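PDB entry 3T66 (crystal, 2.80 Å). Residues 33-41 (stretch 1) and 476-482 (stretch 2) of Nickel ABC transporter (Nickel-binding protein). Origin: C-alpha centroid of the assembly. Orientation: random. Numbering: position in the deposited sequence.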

# COMPACT_ATOMS: atom_id res chain seq x y z
N THR A 33 2.96 13.73 -1.84
CA THR A 33 1.71 13.69 -1.11
C THR A 33 0.67 13.20 -2.05
O THR A 33 -0.39 12.78 -1.68
CB THR A 33 1.34 15.05 -0.74
OG1 THR A 33 2.11 15.93 -1.55
CG2 THR A 33 1.72 15.29 0.66
N TYR A 34 1.04 13.27 -3.31
CA TYR A 34 0.31 12.69 -4.44
C TYR A 34 -0.97 13.39 -4.73
O TYR A 34 -1.84 12.86 -5.41
CB TYR A 34 0.04 11.21 -4.25
CG TYR A 34 1.27 10.36 -4.07
CD1 TYR A 34 2.55 10.86 -4.35
CD2 TYR A 34 1.16 9.05 -3.63
CE1 TYR A 34 3.67 10.06 -4.18
CE2 TYR A 34 2.27 8.25 -3.46
CZ TYR A 34 3.52 8.75 -3.75
OH TYR A 34 4.62 7.93 -3.59
N ILE A 35 -1.06 14.61 -4.23
CA ILE A 35 -2.27 15.37 -4.25
C ILE A 35 -2.66 15.69 -5.68
O ILE A 35 -3.83 15.61 -6.02
CB ILE A 35 -2.10 16.59 -3.38
CG1 ILE A 35 -1.68 16.10 -1.96
CG2 ILE A 35 -3.33 17.50 -3.49
CD1 ILE A 35 -2.54 16.52 -0.71
N PRO A 36 -1.69 16.01 -6.53
CA PRO A 36 -2.09 16.24 -7.92
C PRO A 36 -3.01 15.18 -8.47
O PRO A 36 -4.09 15.49 -8.99
CB PRO A 36 -0.76 16.23 -8.65
CG PRO A 36 0.15 16.92 -7.63
CD PRO A 36 -0.29 16.40 -6.29
N VAL A 37 -2.61 13.92 -8.33
CA VAL A 37 -3.42 12.81 -8.80
C VAL A 37 -4.68 12.66 -7.94
O VAL A 37 -5.77 12.38 -8.48
CB VAL A 37 -2.61 11.50 -8.86
CG1 VAL A 37 -3.49 10.29 -9.17
CG2 VAL A 37 -1.55 11.63 -9.90
N ARG A 38 -4.53 12.87 -6.64
CA ARG A 38 -5.68 12.73 -5.73
C ARG A 38 -6.83 13.71 -6.00
O ARG A 38 -8.02 13.37 -5.85
CB ARG A 38 -5.24 12.74 -4.27
CG ARG A 38 -4.45 11.48 -3.96
CD ARG A 38 -3.88 11.45 -2.56
NE ARG A 38 -2.85 10.42 -2.45
CZ ARG A 38 -2.55 9.76 -1.33
NH1 ARG A 38 -3.23 9.98 -0.23
NH2 ARG A 38 -1.60 8.84 -1.33
N ALA A 39 -6.49 14.90 -6.44
CA ALA A 39 -7.48 15.91 -6.67
C ALA A 39 -7.92 15.87 -8.11
O ALA A 39 -8.78 16.63 -8.51
CB ALA A 39 -6.93 17.29 -6.32
N GLY A 40 -7.30 14.99 -8.89
CA GLY A 40 -7.73 14.76 -10.26
C GLY A 40 -7.24 15.83 -11.22
O GLY A 40 -7.92 16.16 -12.20
N ILE A 41 -6.05 16.36 -10.96
CA ILE A 41 -5.42 17.27 -11.91
C ILE A 41 -4.66 16.46 -12.96
O ILE A 41 -4.55 16.84 -14.15
CB ILE A 41 -4.42 18.22 -11.20
CG1 ILE A 41 -5.17 19.09 -10.19
CG2 ILE A 41 -3.75 19.11 -12.18
CD1 ILE A 41 -4.40 19.41 -8.97
N SER A 476 -5.39 1.55 -3.53
CA SER A 476 -4.04 2.06 -3.70
C SER A 476 -3.95 3.33 -2.88
O SER A 476 -2.87 3.77 -2.46
CB SER A 476 -3.79 2.36 -5.15
OG SER A 476 -4.86 3.12 -5.67
N GLU A 477 -5.11 3.92 -2.66
CA GLU A 477 -5.20 5.22 -2.05
C GLU A 477 -4.65 6.31 -2.95
O GLU A 477 -4.20 7.32 -2.45
CB GLU A 477 -4.44 5.21 -0.74
CG GLU A 477 -5.12 4.40 0.34
CD GLU A 477 -4.57 4.75 1.68
OE1 GLU A 477 -5.00 5.77 2.23
OE2 GLU A 477 -3.69 4.02 2.18
N TYR A 478 -4.66 6.09 -4.26
CA TYR A 478 -4.15 7.09 -5.15
C TYR A 478 -5.30 7.84 -5.73
O TYR A 478 -5.15 8.93 -6.23
CB TYR A 478 -3.37 6.47 -6.29
CG TYR A 478 -2.13 5.75 -5.84
CD1 TYR A 478 -1.50 6.08 -4.65
CD2 TYR A 478 -1.57 4.74 -6.63
CE1 TYR A 478 -0.37 5.40 -4.24
CE2 TYR A 478 -0.42 4.05 -6.23
CZ TYR A 478 0.18 4.39 -5.03
OH TYR A 478 1.33 3.72 -4.63
N TYR A 479 -6.48 7.25 -5.66
CA TYR A 479 -7.58 7.79 -6.40
C TYR A 479 -8.69 8.21 -5.49
O TYR A 479 -9.18 7.42 -4.69
CB TYR A 479 -8.06 6.80 -7.44
CG TYR A 479 -6.92 6.24 -8.18
CD1 TYR A 479 -6.15 7.05 -8.99
CD2 TYR A 479 -6.55 4.93 -8.05
CE1 TYR A 479 -5.07 6.54 -9.67
CE2 TYR A 479 -5.46 4.42 -8.74
CZ TYR A 479 -4.73 5.25 -9.54
OH TYR A 479 -3.65 4.77 -10.21
N MET A 480 -9.06 9.48 -5.61
CA MET A 480 -10.08 10.05 -4.76
C MET A 480 -10.94 10.93 -5.59
O MET A 480 -12.09 10.59 -5.83
CB MET A 480 -9.42 10.79 -3.64
CG MET A 480 -8.29 9.96 -3.08
SD MET A 480 -7.81 10.58 -1.51
CE MET A 480 -6.43 9.49 -1.10
N ILE A 481 -10.44 12.05 -6.11
CA ILE A 481 -11.34 12.88 -6.88
C ILE A 481 -11.23 12.38 -8.32
O ILE A 481 -10.12 12.18 -8.78
CB ILE A 481 -11.03 14.42 -6.73
CG1 ILE A 481 -11.21 14.94 -5.29
CG2 ILE A 481 -11.90 15.25 -7.68
CD1 ILE A 481 -12.51 14.57 -4.63
N THR A 482 -12.37 12.13 -8.97
CA THR A 482 -12.45 11.47 -10.31
C THR A 482 -13.71 11.87 -11.05
O THR A 482 -14.68 12.28 -10.44
CB THR A 482 -12.50 9.91 -10.23
OG1 THR A 482 -13.82 9.46 -9.89
CG2 THR A 482 -11.57 9.37 -9.20

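The two stretches lie more than 430 residues apart in one chain. Stretch 1 contains a short helix, residues 35-38, with Tyr34 at its N-cap position. Stretch 2 has no regular helix or strand. Together they bury 427 Å² of surface.

One hydrogen bond joins them, and it runs between backbones. Ile481 N donates to Arg38 O at 2.8 Å, with an N-H...acceptor angle of 158°, so the bond is short and nearly straight. Arg38 O lies at the C-terminal end of the helix, where carbonyls lack the next turn's amides as partners. Stretch 2 supplies an amide instead. Here the backbones run close: the CA atoms of Ala39 and Ile481 are 4.9 Å apart.

Gly40 is the first residue after the helix to leave helical phi/psi, in a Schellman motif. Gly40 N bonds to Val37 O, and Ile41 N to Pro36 O. The positive phi of Gly40 favours glycine. A CB here would point toward stretch 2 and sit tightly, 3.1 Å from Ile481 O.

Arg38 contributes the largest contact area. Its side chain extends along stretch 2, and Glu477 O lies over one face of the guanidinium, 3.2 Å from Arg38 CZ. The NE and NH2 groups are near this carbonyl but poorly angled, so the contact is polar without a hydrogen bond. Arg38 NH1 also meets Met480 CE at 3.4 Å, while Arg38 NH2 lies at the edge of the Tyr478 ring, 4.3 Å from Tyr478 CD1.

The remaining side-chain contacts pair carbon with carbon, or carbon with a backbone carbonyl oxygen. Tyr34 CE2 approaches Tyr478 CE1 at 4.0 Å; the ring planes are at 79° and the approach is oblique. Val37 CG1 packs 4.1 Å from Tyr479 CE1 and also touches the backbone, 3.6 Å from Tyr478 O. Ile481 CG2 rests 3.5 Å from Ala39 O, beside the hydrogen-bonded backbone.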